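Walker-Type ATPase (Pyrococcus abyssi, PDB 2QEN) is of unknown cellular role but binds ADP and magnesium in a P-loop pocket and is thought to act on ATP. Local coordinates at residues A[133-138]-A[168-173]; A[35-40]-A[172-177]; A[150-155]-A[179-184]; A[22-27]-A[196-201]. The protein carries 1 engineered substitution. One frame throughout, in Å; residues are numbered along the deposited sequence.

How the contacts relate
All four contacts belong to the P-loop ATPase domain and lie in or beside its parallel sheet. Contact 1 joins adjacent strands at the heart of the sheet and is buried and strongly polar at its end by the magnesium site. Contact 2 shares S172 and E173 with it and adds the P-loop strand, with no hydrogen bond between its own segments and a partly exposed rim. Contacts 3 and 4 are further from the centre but still largely buried, and no hydrogen bond crosses either: contact 3 is methyls and rings, while contact 4 sets a valine against helix backbone and a serine against a glycine. Contacts 2 and 3 both use helix 174-181.

Contact 1 of 4, residues A[133-138]-A[168-173]; sequences AFDEAQ and ILTGSE
This is a parallel strand pairing in the buried core of the ATPase domain, where strands 130-135 and 165-171 end side by side in the central sheet. Their axes run 10° apart. F134 carries the ladder: its N donates to I168 O at 2.9 Å, and its O accepts T170 N at 3.0 Å, both nearly along the C=O axis. A133 and I168 meet L48 of helix 44-54 on one face; on the other, F134 and L169 lie side by side, CD1 of the ring 3.7 Å from L169 CD2. The hydrophobic strand closing on D135 and E136, both residues of the magnesium site, fits the Walker B motif, and S172, just past the end of strand 165-171, is placed much like the sensor 1 residue of AAA+ ATPases. The hydroxyl OG1 of T170 donates to the anti lone pair of D135 OD1 in a very short 2.5 Å bond and accepts E136 N almost straight (169°), which fixes its rotation. D135 OD2 is bonded to S45 OG of the P-loop. E136 bends at chi2 (-68°) and turns its carboxylate back to S172, whose OG meets the syn lone pair of OE2 at 2.6 Å. E136 OE1 takes S172 N from above the carboxylate plane and Q138 NE2 on its anti lone pair. An alanine here would remove all three acceptor bonds and would probably loosen both S172 and Q138. The same NE2 of Q138 reaches E173 OE1 at 3.1 Å, while G171, lacking a side chain, lets Q138 OE1 come to 3.4 Å from its CA.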
# COMPACT_ATOMS: atom_id res chain seq x y z
N ALA A 133 -1.93 -10.09 8.21
CA ALA A 133 -1.69 -9.17 7.09
C ALA A 133 -0.43 -8.33 7.29
O ALA A 133 -0.21 -7.73 8.34
CB ALA A 133 -2.89 -8.28 6.86
N PHE A 134 0.40 -8.31 6.26
CA PHE A 134 1.61 -7.51 6.23
C PHE A 134 1.40 -6.34 5.26
O PHE A 134 1.32 -6.52 4.05
CB PHE A 134 2.81 -8.37 5.82
CG PHE A 134 3.18 -9.44 6.82
CD1 PHE A 134 2.59 -10.70 6.77
CD2 PHE A 134 4.12 -9.19 7.81
CE1 PHE A 134 2.92 -11.69 7.69
CE2 PHE A 134 4.48 -10.19 8.75
CZ PHE A 134 3.87 -11.44 8.69
N ASP A 135 1.30 -5.13 5.81
CA ASP A 135 1.08 -3.95 5.00
C ASP A 135 2.40 -3.44 4.48
O ASP A 135 3.32 -3.20 5.26
CB ASP A 135 0.37 -2.86 5.81
CG ASP A 135 -0.63 -2.05 4.97
OD1 ASP A 135 -0.67 -2.22 3.71
OD2 ASP A 135 -1.39 -1.27 5.58
N GLU A 136 2.50 -3.30 3.16
CA GLU A 136 3.74 -2.90 2.47
C GLU A 136 4.86 -3.91 2.76
O GLU A 136 5.97 -3.55 3.19
CB GLU A 136 4.16 -1.46 2.83
CG GLU A 136 3.11 -0.35 2.55
CD GLU A 136 2.82 -0.09 1.07
OE1 GLU A 136 3.59 -0.54 0.19
OE2 GLU A 136 1.79 0.58 0.78
N ALA A 137 4.55 -5.16 2.45
CA ALA A 137 5.40 -6.31 2.77
C ALA A 137 6.73 -6.33 2.01
O ALA A 137 7.64 -7.10 2.35
CB ALA A 137 4.61 -7.60 2.54
N GLN A 138 6.88 -5.48 0.99
CA GLN A 138 8.15 -5.38 0.28
C GLN A 138 9.28 -4.88 1.19
O GLN A 138 10.46 -5.10 0.89
CB GLN A 138 8.03 -4.53 -1.01
CG GLN A 138 7.86 -3.03 -0.78
CD GLN A 138 6.41 -2.60 -0.62
OE1 GLN A 138 5.51 -3.43 -0.50
NE2 GLN A 138 6.18 -1.30 -0.62
N ILE A 168 -2.13 -12.13 3.95
CA ILE A 168 -2.32 -11.09 2.95
C ILE A 168 -1.05 -10.24 2.97
O ILE A 168 -0.63 -9.80 4.04
CB ILE A 168 -3.55 -10.20 3.26
CG1 ILE A 168 -4.83 -11.04 3.25
CG2 ILE A 168 -3.67 -9.03 2.23
CD1 ILE A 168 -6.06 -10.32 3.80
N LEU A 169 -0.45 -10.04 1.80
CA LEU A 169 0.67 -9.12 1.63
C LEU A 169 0.22 -7.98 0.72
O LEU A 169 -0.29 -8.21 -0.38
CB LEU A 169 1.89 -9.83 1.01
CG LEU A 169 2.37 -11.15 1.63
CD1 LEU A 169 3.56 -11.66 0.85
CD2 LEU A 169 2.75 -10.99 3.09
N THR A 170 0.39 -6.76 1.19
CA THR A 170 0.04 -5.61 0.39
C THR A 170 1.34 -4.95 -0.06
O THR A 170 2.39 -5.12 0.57
CB THR A 170 -0.84 -4.56 1.14
OG1 THR A 170 0.00 -3.58 1.76
CG2 THR A 170 -1.76 -5.22 2.20
N GLY A 171 1.24 -4.19 -1.15
CA GLY A 171 2.36 -3.42 -1.66
C GLY A 171 1.89 -2.32 -2.60
O GLY A 171 1.08 -2.55 -3.50
N SER A 172 2.39 -1.11 -2.34
CA SER A 172 2.28 -0.00 -3.29
C SER A 172 3.38 -0.10 -4.36
O SER A 172 3.17 0.31 -5.50
CB SER A 172 2.38 1.34 -2.56
OG SER A 172 1.34 1.48 -1.59
N GLU A 173 4.54 -0.64 -3.97
CA GLU A 173 5.64 -0.87 -4.89
C GLU A 173 5.49 -2.30 -5.39
O GLU A 173 6.19 -3.21 -4.94
CB GLU A 173 7.00 -0.65 -4.21
CG GLU A 173 7.13 0.75 -3.52
CD GLU A 173 8.45 0.91 -2.75
OE1 GLU A 173 8.63 0.22 -1.72
OE2 GLU A 173 9.29 1.74 -3.16

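Contact 2 of 4, residues A[35-40]-A[172-177]; sequences LLLGIR and SEVGLL. With ADP (adenosine-5'-diphosphate), chain C.
The Walker A region, strand 33-37 running into the P-loop, here lies against the start of helix 174-181, with E173 as the residue at that helix's N-cap position. L37 is the apolar foot of the contact. With CG anti to its carbonyl carbon (chi1 -53°), it crosses V174 at about a right angle and sets CD1 3.9 Å from V174 CG1. Its other methyl, CD2, meets L177 CD2 at 3.7 Å, one helical turn further on, so a single branched leucine fills the space facing both helix residues. The second methyl of V174, CG2, lies 3.8 Å from G38 N. G38 stands at the first glycine position of the P-loop pattern, and its fully stretched backbone, with positive phi (164°), is one that other residues rarely adopt. Its carbonyl has two neighbours: K44 NZ, which is hydrogen-bonded to it, and S172 CA, whose C-H points at G38 O from 3.1 Å in a nearly straight line (166° at the hydrogen). The hydroxyl of S172 is held by E136 and K44, and it lies 3.6 Å from R40 CA. The chain of R40 leaves anti to its backbone N and bends twice, bringing CD within 3.9 Å of the ADP oxygen O3B. I39 O is likewise a near neighbour of the phosphate, 3.8 Å from ADP O1B, though the bonds that hold the nucleotide come from elsewhere, among them the amides of G43, K44 and S45.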
# COMPACT_ATOMS: atom_id res chain seq x y z
N LEU A 35 -2.13 -11.40 -2.51
CA LEU A 35 -1.47 -10.10 -2.66
C LEU A 35 -2.50 -9.00 -2.92
O LEU A 35 -3.34 -9.13 -3.81
CB LEU A 35 -0.39 -10.12 -3.76
CG LEU A 35 0.52 -11.36 -3.87
CD1 LEU A 35 1.53 -11.23 -5.01
CD2 LEU A 35 1.23 -11.65 -2.55
N LEU A 36 -2.44 -7.93 -2.13
CA LEU A 36 -3.30 -6.79 -2.35
C LEU A 36 -2.48 -5.63 -2.93
O LEU A 36 -1.61 -5.08 -2.25
CB LEU A 36 -4.03 -6.40 -1.06
CG LEU A 36 -5.06 -5.28 -1.18
CD1 LEU A 36 -6.32 -5.83 -1.81
CD2 LEU A 36 -5.36 -4.69 0.20
N LEU A 37 -2.76 -5.29 -4.18
CA LEU A 37 -1.85 -4.48 -5.00
C LEU A 37 -2.47 -3.24 -5.60
O LEU A 37 -3.64 -3.25 -6.00
CB LEU A 37 -1.27 -5.35 -6.13
CG LEU A 37 -0.60 -6.67 -5.73
CD1 LEU A 37 -0.24 -7.51 -6.99
CD2 LEU A 37 0.64 -6.43 -4.85
N GLY A 38 -1.68 -2.17 -5.67
CA GLY A 38 -2.09 -0.91 -6.28
C GLY A 38 -1.19 0.26 -5.91
O GLY A 38 -0.32 0.14 -5.05
N ILE A 39 -1.41 1.38 -6.59
CA ILE A 39 -0.70 2.65 -6.38
C ILE A 39 -0.81 3.14 -4.92
O ILE A 39 -1.80 2.87 -4.24
CB ILE A 39 -1.30 3.73 -7.34
CG1 ILE A 39 -1.27 3.25 -8.80
CG2 ILE A 39 -0.62 5.08 -7.24
CD1 ILE A 39 0.05 2.74 -9.28
N ARG A 40 0.22 3.84 -4.45
CA ARG A 40 0.17 4.48 -3.14
C ARG A 40 -1.01 5.47 -3.08
O ARG A 40 -1.21 6.24 -4.01
CB ARG A 40 1.48 5.21 -2.87
CG ARG A 40 1.46 6.12 -1.65
CD ARG A 40 2.02 5.45 -0.41
NE ARG A 40 3.48 5.59 -0.38
CZ ARG A 40 4.15 6.27 0.55
NH1 ARG A 40 3.52 6.87 1.55
NH2 ARG A 40 5.48 6.32 0.48
N SER A 172 2.39 -1.11 -2.34
CA SER A 172 2.28 -0.00 -3.29
C SER A 172 3.38 -0.10 -4.36
O SER A 172 3.17 0.31 -5.50
CB SER A 172 2.38 1.34 -2.56
OG SER A 172 1.34 1.48 -1.59
N GLU A 173 4.54 -0.64 -3.97
CA GLU A 173 5.64 -0.87 -4.89
C GLU A 173 5.49 -2.30 -5.39
O GLU A 173 6.19 -3.21 -4.94
CB GLU A 173 7.00 -0.65 -4.21
CG GLU A 173 7.13 0.75 -3.52
CD GLU A 173 8.45 0.91 -2.75
OE1 GLU A 173 8.63 0.22 -1.72
OE2 GLU A 173 9.29 1.74 -3.16
N VAL A 174 4.53 -2.49 -6.29
CA VAL A 174 4.10 -3.81 -6.76
C VAL A 174 5.23 -4.66 -7.34
O VAL A 174 5.38 -5.84 -7.00
CB VAL A 174 2.92 -3.69 -7.76
CG1 VAL A 174 2.50 -5.09 -8.25
CG2 VAL A 174 1.73 -2.99 -7.12
N GLY A 175 6.04 -4.07 -8.20
CA GLY A 175 7.16 -4.78 -8.81
C GLY A 175 8.17 -5.23 -7.78
O GLY A 175 8.79 -6.28 -7.94
N LEU A 176 8.32 -4.44 -6.72
CA LEU A 176 9.27 -4.71 -5.65
C LEU A 176 8.77 -5.82 -4.75
O LEU A 176 9.57 -6.57 -4.19
CB LEU A 176 9.55 -3.43 -4.84
CG LEU A 176 10.91 -2.71 -4.94
CD1 LEU A 176 11.71 -2.92 -6.25
CD2 LEU A 176 10.79 -1.23 -4.61
N LEU A 177 7.45 -5.91 -4.61
CA LEU A 177 6.84 -7.02 -3.88
C LEU A 177 7.05 -8.31 -4.66
O LEU A 177 7.56 -9.27 -4.10
CB LEU A 177 5.35 -6.76 -3.54
CG LEU A 177 4.64 -7.86 -2.73
CD1 LEU A 177 5.40 -8.18 -1.43
CD2 LEU A 177 3.17 -7.52 -2.41
PB ADP C . -2.75 3.01 0.47
O1B ADP C . -3.29 2.36 -0.78
O2B ADP C . -2.69 2.03 1.63
O3B ADP C . -1.47 3.79 0.31
PA ADP C . -4.76 4.35 2.18
O1A ADP C . -5.68 3.19 2.46
O2A ADP C . -3.90 4.91 3.26
O3A ADP C . -3.87 4.10 0.83
O5' ADP C . -5.73 5.51 1.60
C5' ADP C . -5.34 6.88 1.50
C4' ADP C . -6.42 7.73 2.18
O4' ADP C . -7.55 7.90 1.30
C3' ADP C . -7.02 7.14 3.45
O3' ADP C . -6.36 7.57 4.63
C2' ADP C . -8.41 7.70 3.47
O2' ADP C . -8.26 9.08 3.77
C1' ADP C . -8.78 7.75 2.02
N9 ADP C . -9.50 6.59 1.44
C8 ADP C . -8.92 5.58 0.76
N7 ADP C . -9.85 4.72 0.29
C5 ADP C . -11.06 5.18 0.66
C6 ADP C . -12.47 4.76 0.49
N6 ADP C . -12.78 3.64 -0.19
N1 ADP C . -13.43 5.54 1.04
C2 ADP C . -13.13 6.65 1.74
N3 ADP C . -11.88 7.11 1.91
C4 ADP C . -10.82 6.43 1.41

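Contact 3 of 4, residues A[150-155]-A[179-184]; sequences ELLALF and DFLKIT
The last turn of helix 174-181 comes alongside helix 149-161, with the nearest backbone points at L152 and L181, whose CA atoms are 6.8 Å apart. No hydrogen bond crosses between the two segments; the meeting is one of methyls and rings. L152 and F180 pass alongside one another, pointing opposite ways. With CG anti to its backbone N (chi1 167°), F180 sends its ring toward the other helix, and L152 CD2 settles over one face of it. That methyl stands 3.8 Å from the ring centroid and 19° off the normal, a CH-pi contact displaced toward the rim, where CZ is the nearest ring atom at 3.6 Å. The other methyl, CD1, rests 3.5 Å from F180 O. Both helices lie on the sheet face that bears L169: F155 and L181 each touch it, and helix 149-161 is the crossover of a beta-alpha-beta unit, so the pair forms part of one outer layer of an alpha/beta/alpha sandwich. L152 CD2 also reaches L181 CD2 at 3.9 Å, which makes this one methyl common to ring and leucine. An alanine in place of L152 would remove both methyls and would probably leave the F180 face and L181 poorly packed. The same ring makes two lighter contacts: L151 CB lies at its edge, 4.4 Å from F180 CZ, and F180 CE2 approaches the edge of the F155 ring at 4.5 Å. F155 continues the aromatic packing inward, edge-to-face with F134. After L181 the helix ends, K182 leaving helical geometry with a positive phi (53°).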
# COMPACT_ATOMS: atom_id res chain seq x y z
N GLU A 150 14.10 -15.64 5.63
CA GLU A 150 13.43 -16.28 6.76
C GLU A 150 11.93 -16.03 6.71
O GLU A 150 11.16 -16.89 7.12
CB GLU A 150 13.99 -15.77 8.09
CG GLU A 150 15.48 -16.01 8.31
CD GLU A 150 16.35 -14.83 7.89
OE1 GLU A 150 15.91 -13.97 7.10
OE2 GLU A 150 17.49 -14.77 8.38
N LEU A 151 11.51 -14.86 6.22
CA LEU A 151 10.06 -14.58 6.06
C LEU A 151 9.45 -15.36 4.90
O LEU A 151 8.35 -15.89 5.03
CB LEU A 151 9.75 -13.08 5.95
CG LEU A 151 9.61 -12.41 7.32
CD1 LEU A 151 9.84 -10.94 7.21
CD2 LEU A 151 8.25 -12.71 7.97
N LEU A 152 10.17 -15.47 3.80
CA LEU A 152 9.74 -16.32 2.68
C LEU A 152 9.59 -17.78 3.10
O LEU A 152 8.62 -18.43 2.73
CB LEU A 152 10.72 -16.20 1.51
CG LEU A 152 10.99 -14.79 0.95
CD1 LEU A 152 12.05 -14.84 -0.13
CD2 LEU A 152 9.68 -14.12 0.44
N ALA A 153 10.55 -18.29 3.88
CA ALA A 153 10.49 -19.64 4.43
C ALA A 153 9.28 -19.80 5.36
O ALA A 153 8.56 -20.80 5.28
CB ALA A 153 11.80 -19.99 5.14
N LEU A 154 9.06 -18.83 6.25
CA LEU A 154 7.89 -18.82 7.11
C LEU A 154 6.60 -18.86 6.31
O LEU A 154 5.70 -19.62 6.65
CB LEU A 154 7.91 -17.58 8.03
CG LEU A 154 6.70 -17.33 8.95
CD1 LEU A 154 6.55 -18.40 10.06
CD2 LEU A 154 6.82 -15.96 9.56
N PHE A 155 6.52 -18.05 5.25
CA PHE A 155 5.34 -18.01 4.37
C PHE A 155 5.09 -19.35 3.64
O PHE A 155 3.94 -19.75 3.44
CB PHE A 155 5.43 -16.88 3.34
CG PHE A 155 5.47 -15.48 3.92
CD1 PHE A 155 4.91 -15.19 5.16
CD2 PHE A 155 6.06 -14.44 3.20
CE1 PHE A 155 4.96 -13.89 5.68
CE2 PHE A 155 6.11 -13.14 3.70
CZ PHE A 155 5.56 -12.86 4.93
N ASP A 179 9.36 -8.92 -6.72
CA ASP A 179 10.80 -9.19 -6.68
C ASP A 179 11.19 -9.90 -5.38
O ASP A 179 11.96 -10.83 -5.41
CB ASP A 179 11.64 -7.90 -6.82
CG ASP A 179 11.97 -7.56 -8.26
OD1 ASP A 179 11.59 -8.31 -9.18
OD2 ASP A 179 12.63 -6.51 -8.46
N PHE A 180 10.66 -9.42 -4.26
CA PHE A 180 10.95 -9.99 -2.94
C PHE A 180 10.50 -11.46 -2.82
O PHE A 180 11.25 -12.28 -2.31
CB PHE A 180 10.31 -9.13 -1.83
CG PHE A 180 10.27 -9.78 -0.47
CD1 PHE A 180 11.44 -10.22 0.14
CD2 PHE A 180 9.06 -9.91 0.21
CE1 PHE A 180 11.41 -10.82 1.42
CE2 PHE A 180 9.00 -10.51 1.48
CZ PHE A 180 10.19 -10.97 2.09
N LEU A 181 9.29 -11.76 -3.30
CA LEU A 181 8.72 -13.11 -3.20
C LEU A 181 9.43 -14.16 -4.08
O LEU A 181 9.63 -15.30 -3.64
CB LEU A 181 7.21 -13.08 -3.50
CG LEU A 181 6.33 -12.22 -2.57
CD1 LEU A 181 4.88 -12.25 -3.01
CD2 LEU A 181 6.44 -12.66 -1.10
N LYS A 182 9.81 -13.75 -5.30
CA LYS A 182 10.57 -14.58 -6.26
C LYS A 182 9.94 -15.93 -6.56
O LYS A 182 10.64 -16.94 -6.55
CB LYS A 182 12.01 -14.80 -5.80
CG LYS A 182 12.85 -13.57 -5.69
CD LYS A 182 14.16 -13.84 -4.97
CE LYS A 182 15.02 -12.58 -4.94
NZ LYS A 182 14.89 -11.75 -6.18
N ILE A 183 8.64 -15.97 -6.83
CA ILE A 183 7.93 -17.25 -6.94
C ILE A 183 8.34 -18.11 -8.14
O ILE A 183 7.93 -19.26 -8.25
CB ILE A 183 6.39 -17.10 -6.82
CG1 ILE A 183 5.80 -16.36 -8.02
CG2 ILE A 183 6.01 -16.43 -5.48
CD1 ILE A 183 4.29 -16.58 -8.20
N THR A 184 9.17 -17.55 -9.03
CA THR A 184 9.68 -18.27 -10.20
C THR A 184 11.19 -18.57 -10.13
O THR A 184 11.77 -19.17 -11.04
CB THR A 184 9.30 -17.56 -11.52
OG1 THR A 184 9.78 -16.20 -11.50
CG2 THR A 184 7.78 -17.53 -11.71

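Contact 4 of 4, residues A[22-27]-A[196-201]; sequences RKLEES and GEVLVK
V198 is the centre of this contact, with S27 and L24 as the chief helix residues that receive it. Helix 18-30 lies over strand 196-199 almost exactly antiparallel, the short axes 8.3 Å apart at 174°. V198 points at the helix and presents CG2, the methyl anti to its carbonyl carbon, to the backbone as much as to side chains. CG2 comes within 3.4 Å of K23 O, the carbonyl that accepts S27 N one turn on, and stands 3.8 Å from L24 CA. S27 CB lies 3.9 Å from CG2, while L24 CD1, its side chain crossing V198 at about a right angle, lies 4.1 Å from the same methyl. A beta-branched valine suits this place, being compact enough to sit close against the helix backbone, with CG2 alone meeting K23, L24 and S27. S27 needs to be small for a similar reason: its hydroxyl, anti to the backbone N (chi1 -174°), reaches down to G196 CA at 3.3 Å and is hydrogen-bonded to T34 OG1 of the adjoining strand. At G196 a side chain would run straight into that hydroxyl, so glycine allows helix and strand to close. K23 contributes the root of its chain, CB 4.3 Å from V198 CG1, before its amine turns off elsewhere. L24 also packs on F51 of helix 44-54, which lies on the same side of the sheet. A helix leading into the P-loop strand and lying over the last strand of a parallel 2-3-4-1-5 sheet is the layering expected of AAA+-like P-loop NTPases.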
# COMPACT_ATOMS: atom_id res chain seq x y z
N ARG A 22 -15.24 -8.21 -2.13
CA ARG A 22 -15.66 -9.53 -2.59
C ARG A 22 -14.49 -10.30 -3.21
O ARG A 22 -14.28 -11.47 -2.89
CB ARG A 22 -16.81 -9.42 -3.61
CG ARG A 22 -17.26 -10.77 -4.19
CD ARG A 22 -18.36 -10.63 -5.24
NE ARG A 22 -18.11 -9.51 -6.14
CZ ARG A 22 -17.41 -9.57 -7.27
NH1 ARG A 22 -16.89 -10.74 -7.68
NH2 ARG A 22 -17.22 -8.47 -8.00
N LYS A 23 -13.72 -9.63 -4.06
CA LYS A 23 -12.54 -10.23 -4.67
C LYS A 23 -11.47 -10.65 -3.66
O LYS A 23 -10.80 -11.66 -3.85
CB LYS A 23 -11.96 -9.34 -5.78
CG LYS A 23 -12.81 -9.39 -7.09
CD LYS A 23 -12.42 -8.27 -8.06
CE LYS A 23 -12.73 -8.66 -9.51
NZ LYS A 23 -13.97 -8.02 -10.07
N LEU A 24 -11.33 -9.88 -2.58
CA LEU A 24 -10.44 -10.22 -1.48
C LEU A 24 -10.94 -11.47 -0.73
O LEU A 24 -10.15 -12.37 -0.48
CB LEU A 24 -10.28 -9.02 -0.53
CG LEU A 24 -9.14 -8.99 0.49
CD1 LEU A 24 -7.80 -9.32 -0.16
CD2 LEU A 24 -9.06 -7.63 1.15
N GLU A 25 -12.24 -11.52 -0.42
CA GLU A 25 -12.88 -12.69 0.20
C GLU A 25 -12.69 -13.93 -0.66
O GLU A 25 -12.35 -15.00 -0.13
CB GLU A 25 -14.39 -12.48 0.40
CG GLU A 25 -14.75 -11.59 1.57
CD GLU A 25 -16.24 -11.56 1.89
OE1 GLU A 25 -16.99 -12.44 1.40
OE2 GLU A 25 -16.65 -10.64 2.64
N GLU A 26 -12.93 -13.79 -1.96
CA GLU A 26 -12.77 -14.87 -2.93
C GLU A 26 -11.33 -15.39 -2.97
O GLU A 26 -11.09 -16.59 -3.00
CB GLU A 26 -13.24 -14.43 -4.32
CG GLU A 26 -14.76 -14.25 -4.44
CD GLU A 26 -15.25 -13.76 -5.83
OE1 GLU A 26 -14.43 -13.25 -6.62
OE2 GLU A 26 -16.46 -13.88 -6.12
N SER A 27 -10.36 -14.47 -2.93
CA SER A 27 -8.96 -14.87 -2.97
C SER A 27 -8.54 -15.68 -1.74
O SER A 27 -7.84 -16.69 -1.85
CB SER A 27 -8.05 -13.66 -3.16
OG SER A 27 -6.72 -14.11 -3.34
N GLY A 196 -3.09 -15.54 -4.68
CA GLY A 196 -4.15 -14.74 -5.30
C GLY A 196 -3.69 -13.29 -5.43
O GLY A 196 -2.75 -12.86 -4.74
N GLU A 197 -4.32 -12.54 -6.32
CA GLU A 197 -3.98 -11.14 -6.53
C GLU A 197 -5.25 -10.34 -6.61
O GLU A 197 -6.11 -10.59 -7.46
CB GLU A 197 -3.16 -10.93 -7.81
CG GLU A 197 -1.72 -11.42 -7.71
CD GLU A 197 -0.85 -11.01 -8.89
OE1 GLU A 197 -1.32 -10.26 -9.78
OE2 GLU A 197 0.31 -11.46 -8.93
N VAL A 198 -5.36 -9.38 -5.70
CA VAL A 198 -6.45 -8.43 -5.69
C VAL A 198 -5.89 -7.03 -5.97
O VAL A 198 -5.04 -6.51 -5.23
CB VAL A 198 -7.26 -8.53 -4.36
CG1 VAL A 198 -8.38 -7.47 -4.32
CG2 VAL A 198 -7.83 -9.95 -4.22
N LEU A 199 -6.37 -6.45 -7.07
CA LEU A 199 -5.92 -5.18 -7.61
C LEU A 199 -6.87 -4.06 -7.21
O LEU A 199 -8.08 -4.15 -7.46
CB LEU A 199 -5.89 -5.26 -9.14
CG LEU A 199 -4.73 -5.92 -9.91
CD1 LEU A 199 -4.07 -7.07 -9.19
CD2 LEU A 199 -5.20 -6.35 -11.31
N VAL A 200 -6.31 -3.02 -6.58
CA VAL A 200 -7.06 -1.82 -6.18
C VAL A 200 -6.62 -0.65 -7.06
O VAL A 200 -5.49 -0.17 -6.96
CB VAL A 200 -6.90 -1.47 -4.66
CG1 VAL A 200 -7.79 -0.30 -4.29
CG2 VAL A 200 -7.21 -2.67 -3.77
N LYS A 201 -7.55 -0.19 -7.90
CA LYS A 201 -7.32 0.85 -8.88
C LYS A 201 -8.00 2.15 -8.44
O LYS A 201 -8.92 2.10 -7.63
CB LYS A 201 -7.91 0.42 -10.22
CG LYS A 201 -7.49 -0.97 -10.71
CD LYS A 201 -6.00 -1.00 -11.08
CE LYS A 201 -5.70 -2.13 -12.07
NZ LYS A 201 -4.23 -2.33 -12.22